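Local atomic coordinates of flavin adenine dinucleotide synthase (Saccharomyces cerevisiae, PDB entry 2WSI), a protein that catalyses the transfer of the adenylyl group of ATP to flavin mononucleotide, giving the coenzyme FAD and diphosphate, the last step of FAD synthesis. Residues F106-E111 and T115-V120; C214-Y217 and S223-G226. All blocks are in the same frame, centred on the assembly; numbering follows the deposited sequence.

Contact 1 of 2, residues F106-E111 and T115-V120; sequences FIDQEE and TLENFV. With FAD (flavin-adenine dinucleotide), chain C.
Val120 of helix 114-126 covers one face of the Phe106 ring. Val120 CG2 lies over the middle of the Phe106 ring, 4.2 Å from its centroid and 12° off the normal, a CH-pi contact. The other methyl reaches the ring nearer its root, with Val120 CG1 3.9 Å from Phe106 CD2. The opposite face carries the chain's own backbone, since Asp108 N sits over the ring centre. Glu117 CG comes to the ring edge near the plane. Phe106 CG stands anti to the backbone N (chi1 173°), which turns the ring toward the helix. This is the tight, buried half of the contact.

The other half is polar. Asp108 and Glu117 cross at about a right angle, with their carboxylate planes 71° apart. Asp108 OD1 and Glu117 OE2 are only 2.7 Å apart. Asp108 OD2 also lies near Glu133, and Arg136 offers it just a long, weak ion pair. The loose side is at Gln109, which is partly exposed and only grazes the helix, with Gln109 O 4.2 Å from Glu117 OE2. Beyond Gln109 the loop leaves the helix and becomes exposed at Glu110.

Ile107 reads the adenine of FAD with its backbone. Ile107 N donates to FAD N1A at 2.9 Å, and FAD N6A donates to Ile107 O at 2.9 Å. Both bonds are nearly straight. Phe106 CD1 is 3.6 Å from FAD N1A. Backbone recognition of adenine in the loop between strand 102-106 and helix 114-126 fits the nucleotide-binding alpha/beta fold of the PAPS reductase family.

Contact 2 of 2, residues C214-Y217 and S223-G226; sequences CGLY and SIGG. With SO4 (sulfate ion), chain B.
Ile224 is the bump of this contact, and its CD1 methyl is the tip. The hollow is made by Cys214, Leu216 and Tyr217, which meet that one methyl from three directions. Ile224 CD1 lies 3.5 Å from Tyr217 CZ, over a face of the ring. It stands 29° off the ring normal, displaced toward the hydroxyl end, and the contact counts as CH-pi. Cys214 SG touches Ile224 CD1 at 3.9 Å. Leu216 CD1 closes the third side, 3.7 Å from Ile224 CD1. It also meets the other branch, Ile224 CG2, so it fits between the two ends of the isoleucine. Leu216 and Ile224 cross at about a right angle. Ile224 CG1 stands anti to the carbonyl carbon and the chain continues extended (chi2 170°), which pushes CD1 forward into the hollow.

Cys214 is also the N-cap of the short helix, and its SG accepts a weak bond from Leu216 N.

A sulfate ion, probably from the crystallisation liquor, spans the edge of the contact. Tyr217 OH donates to SO4 O3 at 2.6 Å, and that oxygen lies in the plane of the ring. Ile224 N donates to SO4 O3 at 3.2 Å and more weakly to SO4 O1. Lys64 NZ holds the ion as well. Ser223 points away at its first bond, and its OG bonds to Arg303.

Around the hollow, helix 114-126 covers Cys214, and Phe113 touches both Leu216 and Ile224. Trp203 of helix 199-209 meets the Tyr217 ring edge-to-face. The contact thus joins helix 215-218 to the loop that follows it, beside helices 114-126 and 199-209.

Overall arrangement
Contact 1 closes before contact 2 opens along the chain, yet their centres are only about 10 Å apart. Helix 114-126 joins them. It gives Val120 and Glu117 to contact 1, and Thr115, Leu116 and Phe119 to the packing on 214-217. The junction is close: Phe119 CZ is 3.5 Å from Cys214 N, and Leu116 CD1 is 3.8 Å from Cys214 SG. Contact 1 holds the adenine of FAD directly. Contact 2 lies beside the cofactor: the side chain of Ser223 is about 6 Å from FAD and about 4 Å from that of Arg300, another FAD-binding residue. Both contacts therefore border the FAD site.

Contact 1 of 2, residues F106-E111 and T115-V120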
ATOM      1  N   PHE A 106      11.758   5.428  -0.095  1.00  7.23           N
ATOM      2  CA  PHE A 106      11.727   4.229   0.727  1.00 12.52           C
ATOM      3  C   PHE A 106      12.796   4.377   1.783  1.00 13.78           C
ATOM      4  O   PHE A 106      13.971   4.555   1.453  1.00 14.21           O
ATOM      5  CB  PHE A 106      12.029   2.975  -0.102  1.00 12.59           C
ATOM      6  CG  PHE A 106      12.179   1.712   0.737  1.00 13.15           C
ATOM      7  CD1 PHE A 106      11.300   1.443   1.784  1.00 13.57           C
ATOM      8  CD2 PHE A 106      13.194   0.800   0.467  1.00 20.59           C
ATOM      9  CE1 PHE A 106      11.422   0.290   2.543  1.00 20.36           C
ATOM     10  CE2 PHE A 106      13.335  -0.369   1.239  1.00 19.88           C
ATOM     11  CZ  PHE A 106      12.446  -0.615   2.270  1.00 20.84           C
ATOM     12  N   ILE A 107      12.411   4.301   3.051  1.00 16.95           N
ATOM     13  CA  ILE A 107      13.427   4.349   4.092  1.00 16.89           C
ATOM     14  C   ILE A 107      13.832   2.923   4.416  1.00 22.01           C
ATOM     15  O   ILE A 107      13.037   2.147   4.953  1.00 14.50           O
ATOM     16  CB  ILE A 107      12.968   5.119   5.333  1.00 19.56           C
ATOM     17  CG1 ILE A 107      12.457   6.517   4.944  1.00 13.26           C
ATOM     18  CG2 ILE A 107      14.131   5.227   6.341  1.00 21.56           C
ATOM     19  CD1 ILE A 107      13.494   7.373   4.145  1.00 13.64           C
ATOM     20  N   ASP A 108      15.057   2.568   4.031  1.00 18.16           N
ATOM     21  CA  ASP A 108      15.597   1.243   4.298  1.00 16.55           C
ATOM     22  C   ASP A 108      16.351   1.266   5.620  1.00 26.06           C
ATOM     23  O   ASP A 108      17.133   2.179   5.873  1.00 28.89           O
ATOM     24  CB  ASP A 108      16.541   0.829   3.174  1.00 22.80           C
ATOM     25  CG  ASP A 108      16.860  -0.654   3.185  1.00 30.67           C
ATOM     26  OD1 ASP A 108      16.058  -1.438   3.727  1.00 27.39           O
ATOM     27  OD2 ASP A 108      17.912  -1.040   2.629  1.00 27.99           O
ATOM     28  N   GLN A 109      16.136   0.250   6.453  1.00 22.51           N
ATOM     29  CA  GLN A 109      16.734   0.208   7.785  1.00 28.93           C
ATOM     30  C   GLN A 109      17.466  -1.117   8.006  1.00 26.43           C
ATOM     31  O   GLN A 109      17.305  -2.051   7.227  1.00 26.07           O
ATOM     32  CB  GLN A 109      15.644   0.446   8.828  1.00 24.81           C
ATOM     33  CG  GLN A 109      14.749   1.636   8.441  1.00 26.23           C
ATOM     34  CD  GLN A 109      13.576   1.851   9.396  1.00 36.06           C
ATOM     35  OE1 GLN A 109      12.556   1.160   9.322  1.00 39.21           O
ATOM     36  NE2 GLN A 109      13.716   2.822  10.289  1.00 33.09           N
ATOM     37  N   GLU A 110      18.281  -1.203   9.056  1.00 37.57           N
ATOM     38  CA  GLU A 110      19.067  -2.418   9.284  1.00 33.80           C
ATOM     39  C   GLU A 110      18.150  -3.597   9.562  1.00 22.48           C
ATOM     40  O   GLU A 110      18.452  -4.729   9.178  1.00 28.28           O
ATOM     41  CB  GLU A 110      20.069  -2.254  10.438  1.00 33.83           C
ATOM     42  CG  GLU A 110      21.439  -1.714  10.016  1.00 42.44           C
ATOM     43  CD  GLU A 110      22.296  -2.735   9.261  1.00 51.68           C
ATOM     44  OE1 GLU A 110      21.991  -3.953   9.294  1.00 46.66           O
ATOM     45  OE2 GLU A 110      23.292  -2.308   8.634  1.00 54.17           O
ATOM     46  N   GLU A 111      17.024  -3.335  10.213  1.00 20.15           N
ATOM     47  CA  GLU A 111      16.105  -4.414  10.572  1.00 26.42           C
ATOM     48  C   GLU A 111      15.056  -4.715   9.495  1.00 28.24           C
ATOM     49  O   GLU A 111      14.113  -5.457   9.738  1.00 18.20           O
ATOM     50  CB  GLU A 111      15.427  -4.090  11.907  1.00 31.38           C
ATOM     51  CG  GLU A 111      16.439  -3.991  13.047  1.00 35.09           C
ATOM     52  CD  GLU A 111      17.310  -5.235  13.151  1.00 44.34           C
ATOM     53  OE1 GLU A 111      16.756  -6.356  13.224  1.00 48.37           O
ATOM     54  OE2 GLU A 111      18.550  -5.097  13.152  1.00 47.92           O
ATOM     55  N   THR A 115      13.062  -9.978   2.329  1.00 13.98           N
ATOM     56  CA  THR A 115      11.942 -10.317   1.473  1.00 16.63           C
ATOM     57  C   THR A 115      11.214  -9.039   1.039  1.00 12.58           C
ATOM     58  O   THR A 115      10.742  -8.943  -0.095  1.00 12.66           O
ATOM     59  CB  THR A 115      10.930 -11.229   2.214  1.00 17.40           C
ATOM     60  OG1 THR A 115      11.550 -12.492   2.533  1.00 18.74           O
ATOM     61  CG2 THR A 115       9.704 -11.469   1.335  1.00 14.92           C
ATOM     62  N   LEU A 116      11.111  -8.086   1.967  1.00 10.69           N
ATOM     63  CA  LEU A 116      10.403  -6.823   1.726  1.00 14.44           C
ATOM     64  C   LEU A 116      11.270  -5.917   0.854  1.00 12.93           C
ATOM     65  O   LEU A 116      10.783  -5.307  -0.073  1.00 12.40           O
ATOM     66  CB  LEU A 116      10.081  -6.110   3.050  1.00 15.04           C
ATOM     67  CG  LEU A 116       9.283  -4.821   2.842  1.00 22.48           C
ATOM     68  CD1 LEU A 116       7.848  -5.156   2.471  1.00 14.42           C
ATOM     69  CD2 LEU A 116       9.336  -3.901   4.047  1.00 36.44           C
ATOM     70  N   GLU A 117      12.552  -5.819   1.168  1.00 12.68           N
ATOM     71  CA  GLU A 117      13.469  -5.053   0.314  1.00 18.65           C
ATOM     72  C   GLU A 117      13.379  -5.530  -1.130  1.00 11.40           C
ATOM     73  O   GLU A 117      13.291  -4.729  -2.070  1.00 15.83           O
ATOM     74  CB  GLU A 117      14.918  -5.201   0.803  1.00 19.13           C
ATOM     75  CG  GLU A 117      15.283  -4.300   1.982  1.00 24.78           C
ATOM     76  CD  GLU A 117      16.571  -4.739   2.689  1.00 32.99           C
ATOM     77  OE1 GLU A 117      17.035  -5.870   2.399  1.00 28.66           O
ATOM     78  OE2 GLU A 117      17.107  -3.970   3.541  1.00 29.70           O
ATOM     79  N   ASN A 118      13.383  -6.837  -1.317  1.00 11.92           N
ATOM     80  CA  ASN A 118      13.313  -7.393  -2.669  1.00 17.21           C
ATOM     81  C   ASN A 118      11.988  -7.043  -3.360  1.00 15.15           C
ATOM     82  O   ASN A 118      11.959  -6.714  -4.540  1.00 12.18           O
ATOM     83  CB  ASN A 118      13.514  -8.908  -2.655  1.00 13.65           C
ATOM     84  CG  ASN A 118      14.968  -9.304  -2.425  1.00 21.76           C
ATOM     85  OD1 ASN A 118      15.880  -8.540  -2.710  1.00 28.27           O
ATOM     86  ND2 ASN A 118      15.180 -10.494  -1.895  1.00 21.13           N
ATOM     87  N   PHE A 119      10.900  -7.111  -2.603  1.00  8.88           N
ATOM     88  CA  PHE A 119       9.586  -6.732  -3.107  1.00 12.16           C
ATOM     89  C   PHE A 119       9.523  -5.250  -3.499  1.00 10.19           C
ATOM     90  O   PHE A 119       8.902  -4.885  -4.502  1.00  9.67           O
ATOM     91  CB  PHE A 119       8.512  -7.024  -2.041  1.00 11.86           C
ATOM     92  CG  PHE A 119       7.115  -6.809  -2.543  1.00 11.07           C
ATOM     93  CD1 PHE A 119       6.564  -7.668  -3.488  1.00 10.02           C
ATOM     94  CD2 PHE A 119       6.360  -5.749  -2.085  1.00 10.46           C
ATOM     95  CE1 PHE A 119       5.277  -7.475  -3.942  1.00 12.71           C
ATOM     96  CE2 PHE A 119       5.085  -5.553  -2.550  1.00 12.17           C
ATOM     97  CZ  PHE A 119       4.542  -6.414  -3.473  1.00 11.76           C
ATOM     98  N   VAL A 120      10.143  -4.388  -2.703  1.00 10.95           N
ATOM     99  CA  VAL A 120      10.159  -2.960  -3.034  1.00 12.91           C
ATOM    100  C   VAL A 120      10.864  -2.721  -4.357  1.00 15.50           C
ATOM    101  O   VAL A 120      10.386  -1.969  -5.210  1.00  8.59           O
ATOM    102  CB  VAL A 120      10.842  -2.120  -1.925  1.00  9.49           C
ATOM    103  CG1 VAL A 120      11.030  -0.701  -2.385  1.00 13.62           C
ATOM    104  CG2 VAL A 120       9.982  -2.160  -0.622  1.00 12.30           C
TER
HETATM  105  PA  FAD C2762       3.663   2.662   9.411  1.00 25.11           P
HETATM  106  O1A FAD C2762       4.103   1.237   9.603  1.00 25.55           O
HETATM  107  O2A FAD C2762       4.692   3.623   9.942  1.00 38.25           O
HETATM  108  O5B FAD C2762       3.244   3.008   7.883  1.00 20.66           O
HETATM  109  C5B FAD C2762       2.473   4.170   7.641  1.00 16.98           C
HETATM  110  C4B FAD C2762       2.859   4.734   6.270  1.00 15.06           C
HETATM  111  O4B FAD C2762       4.083   5.412   6.368  1.00 19.87           O
HETATM  112  C3B FAD C2762       3.071   3.635   5.246  1.00 16.45           C
HETATM  113  O3B FAD C2762       1.877   3.304   4.584  1.00 14.93           O
HETATM  114  C2B FAD C2762       4.078   4.274   4.308  1.00 12.69           C
HETATM  115  O2B FAD C2762       3.424   5.096   3.365  1.00 16.97           O
HETATM  116  C1B FAD C2762       4.890   5.135   5.239  1.00 16.42           C
HETATM  117  N9A FAD C2762       6.068   4.366   5.673  1.00 18.03           N
HETATM  118  C8A FAD C2762       6.222   3.610   6.807  1.00 23.63           C
HETATM  119  N7A FAD C2762       7.479   3.088   6.818  1.00 14.64           N
HETATM  120  C5A FAD C2762       8.104   3.496   5.682  1.00 19.71           C
HETATM  121  C6A FAD C2762       9.364   3.264   5.170  1.00 15.26           C
HETATM  122  N6A FAD C2762      10.276   2.509   5.811  1.00 15.88           N
HETATM  123  N1A FAD C2762       9.700   3.859   3.989  1.00 13.01           N
HETATM  124  C2A FAD C2762       8.822   4.665   3.296  1.00 15.73           C
HETATM  125  N3A FAD C2762       7.553   4.862   3.791  1.00 15.74           N
HETATM  126  C4A FAD C2762       7.229   4.306   4.979  1.00 16.27           C
HETATM  127  N1  FAD C2762       4.038  11.327  13.161  1.00 23.68           N
HETATM  128  C2  FAD C2762       3.762  12.451  13.896  1.00 23.88           C
HETATM  129  O2  FAD C2762       3.441  12.353  15.081  1.00 30.53           O
HETATM  130  N3  FAD C2762       3.848  13.692  13.315  1.00 26.86           N
HETATM  131  C4  FAD C2762       4.215  13.825  11.994  1.00 28.00           C
HETATM  132  O4  FAD C2762       4.262  14.971  11.534  1.00 24.47           O
HETATM  133  C4X FAD C2762       4.500  12.683  11.239  1.00 18.42           C
HETATM  134  N5  FAD C2762       4.871  12.767   9.900  1.00 21.16           N
HETATM  135  C5X FAD C2762       5.138  11.626   9.168  1.00 18.24           C
HETATM  136  C6  FAD C2762       5.512  11.699   7.826  1.00 16.27           C
HETATM  137  C7  FAD C2762       5.807  10.530   7.119  1.00 14.18           C
HETATM  138  C7M FAD C2762       6.224  10.575   5.677  1.00 16.31           C
HETATM  139  C8  FAD C2762       5.707   9.299   7.754  1.00 21.91           C
HETATM  140  C8M FAD C2762       5.994   8.033   7.003  1.00 21.95           C
HETATM  141  C9  FAD C2762       5.325   9.231   9.082  1.00 21.88           C
HETATM  142  C9A FAD C2762       5.053  10.382   9.795  1.00 23.12           C
HETATM  143  N10 FAD C2762       4.692  10.285  11.123  1.00 24.68           N
HETATM  144  C10 FAD C2762       4.394  11.430  11.834  1.00 24.87           C
HETATM  145  C1' FAD C2762       4.573   8.930  11.767  1.00 26.69           C
HETATM  146  C2' FAD C2762       3.149   8.365  11.572  1.00 21.38           C
HETATM  147  O2' FAD C2762       2.131   9.259  11.954  1.00 25.97           O
HETATM  148  C3' FAD C2762       2.930   7.041  12.300  1.00 28.60           C
HETATM  149  O3' FAD C2762       2.863   7.279  13.685  1.00 25.46           O
HETATM  150  C4' FAD C2762       4.050   6.064  11.996  1.00 29.94           C
HETATM  151  O4' FAD C2762       4.287   6.016  10.605  1.00 26.79           O
HETATM  152  C5' FAD C2762       3.676   4.659  12.467  1.00 27.30           C
HETATM  153  O5' FAD C2762       2.329   4.396  12.120  1.00 38.05           O
HETATM  154  P   FAD C2762       1.886   2.950  11.563  1.00 34.15           P
HETATM  155  O1P FAD C2762       2.673   1.875  12.275  1.00 31.74           O
HETATM  156  O2P FAD C2762       0.383   2.802  11.637  1.00 31.53           O
HETATM  157  O3P FAD C2762       2.206   2.893  10.002  1.00 31.54           O

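Contact 2 of 2, residues C214-Y217 and S223-G226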
ATOM      1  N   CYS A 214       3.493  -8.671  -0.986  1.00  9.16           N
ATOM      2  CA  CYS A 214       4.670  -9.097  -0.267  1.00 12.69           C
ATOM      3  C   CYS A 214       4.460 -10.518   0.251  1.00  9.32           C
ATOM      4  O   CYS A 214       3.453 -10.807   0.886  1.00 10.15           O
ATOM      5  CB  CYS A 214       4.964  -8.152   0.902  1.00 10.74           C
ATOM      6  SG  CYS A 214       6.537  -8.628   1.705  1.00 12.29           S
ATOM      7  N   GLY A 215       5.421 -11.401   0.006  1.00  8.55           N
ATOM      8  CA  GLY A 215       5.251 -12.800   0.371  1.00 12.41           C
ATOM      9  C   GLY A 215       5.119 -13.005   1.878  1.00 13.65           C
ATOM     10  O   GLY A 215       4.575 -14.012   2.300  1.00 15.69           O
ATOM     11  N   LEU A 216       5.596 -12.064   2.694  1.00  8.45           N
ATOM     12  CA  LEU A 216       5.408 -12.200   4.142  1.00 11.17           C
ATOM     13  C   LEU A 216       3.931 -12.409   4.519  1.00 13.22           C
ATOM     14  O   LEU A 216       3.631 -13.131   5.480  1.00 13.61           O
ATOM     15  CB  LEU A 216       5.963 -10.986   4.894  1.00 12.35           C
ATOM     16  CG  LEU A 216       7.450 -10.684   4.641  1.00 23.42           C
ATOM     17  CD1 LEU A 216       7.892  -9.517   5.505  1.00 26.91           C
ATOM     18  CD2 LEU A 216       8.326 -11.911   4.905  1.00 20.73           C
ATOM     19  N   TYR A 217       3.003 -11.771   3.798  1.00 11.08           N
ATOM     20  CA  TYR A 217       1.575 -11.945   4.123  1.00 15.28           C
ATOM     21  C   TYR A 217       1.142 -13.409   3.925  1.00 16.02           C
ATOM     22  O   TYR A 217       0.300 -13.934   4.655  1.00 14.28           O
ATOM     23  CB  TYR A 217       0.693 -10.987   3.283  1.00 12.60           C
ATOM     24  CG  TYR A 217       0.998  -9.538   3.588  1.00 11.29           C
ATOM     25  CD1 TYR A 217       0.858  -9.026   4.882  1.00  9.92           C
ATOM     26  CD2 TYR A 217       1.463  -8.678   2.589  1.00 11.34           C
ATOM     27  CE1 TYR A 217       1.152  -7.683   5.157  1.00 12.11           C
ATOM     28  CE2 TYR A 217       1.782  -7.337   2.857  1.00  7.69           C
ATOM     29  CZ  TYR A 217       1.615  -6.846   4.132  1.00 10.09           C
ATOM     30  OH  TYR A 217       1.960  -5.526   4.385  1.00 10.37           O
ATOM     31  N   SER A 223       0.862  -7.409   9.505  1.00 12.61           N
ATOM     32  CA  SER A 223       1.448  -6.085   9.650  1.00 15.94           C
ATOM     33  C   SER A 223       2.942  -6.328   9.558  1.00 18.14           C
ATOM     34  O   SER A 223       3.450  -7.258  10.195  1.00 15.76           O
ATOM     35  CB  SER A 223       1.085  -5.509  11.027  1.00 18.82           C
ATOM     36  OG  SER A 223       1.630  -4.216  11.207  1.00 22.90           O
ATOM     37  N   ILE A 224       3.654  -5.537   8.769  1.00 17.95           N
ATOM     38  CA  ILE A 224       5.087  -5.773   8.616  1.00 21.22           C
ATOM     39  C   ILE A 224       5.888  -4.637   9.238  1.00 24.54           C
ATOM     40  O   ILE A 224       5.717  -3.468   8.884  1.00 25.87           O
ATOM     41  CB  ILE A 224       5.508  -5.963   7.132  1.00 20.13           C
ATOM     42  CG1 ILE A 224       4.771  -7.154   6.509  1.00 16.05           C
ATOM     43  CG2 ILE A 224       7.010  -6.191   7.044  1.00 14.90           C
ATOM     44  CD1 ILE A 224       4.948  -7.260   4.957  1.00 12.56           C
ATOM     45  N   GLY A 225       6.731  -4.998  10.197  1.00 25.16           N
ATOM     46  CA  GLY A 225       7.653  -4.064  10.813  1.00 29.03           C
ATOM     47  C   GLY A 225       9.049  -4.497  10.412  1.00 31.20           C
ATOM     48  O   GLY A 225       9.310  -4.749   9.231  1.00 31.91           O
ATOM     49  N   GLY A 226       9.941  -4.595  11.383  1.00 27.18           N
ATOM     50  CA  GLY A 226      11.288  -5.063  11.129  1.00 28.43           C
ATOM     51  C   GLY A 226      11.497  -6.467  11.656  1.00 33.04           C
ATOM     52  O   GLY A 226      10.616  -7.054  12.292  1.00 31.40           O
TER
HETATM   53  S   SO4 B1305       1.417  -3.103   6.785  1.00 22.60           S
HETATM   54  O1  SO4 B1305       2.205  -2.662   7.921  1.00 30.40           O
HETATM   55  O2  SO4 B1305       2.019  -2.552   5.576  1.00 37.29           O
HETATM   56  O3  SO4 B1305       1.451  -4.565   6.737  1.00 22.01           O
HETATM   57  O4  SO4 B1305       0.070  -2.551   6.867  1.00 24.98           O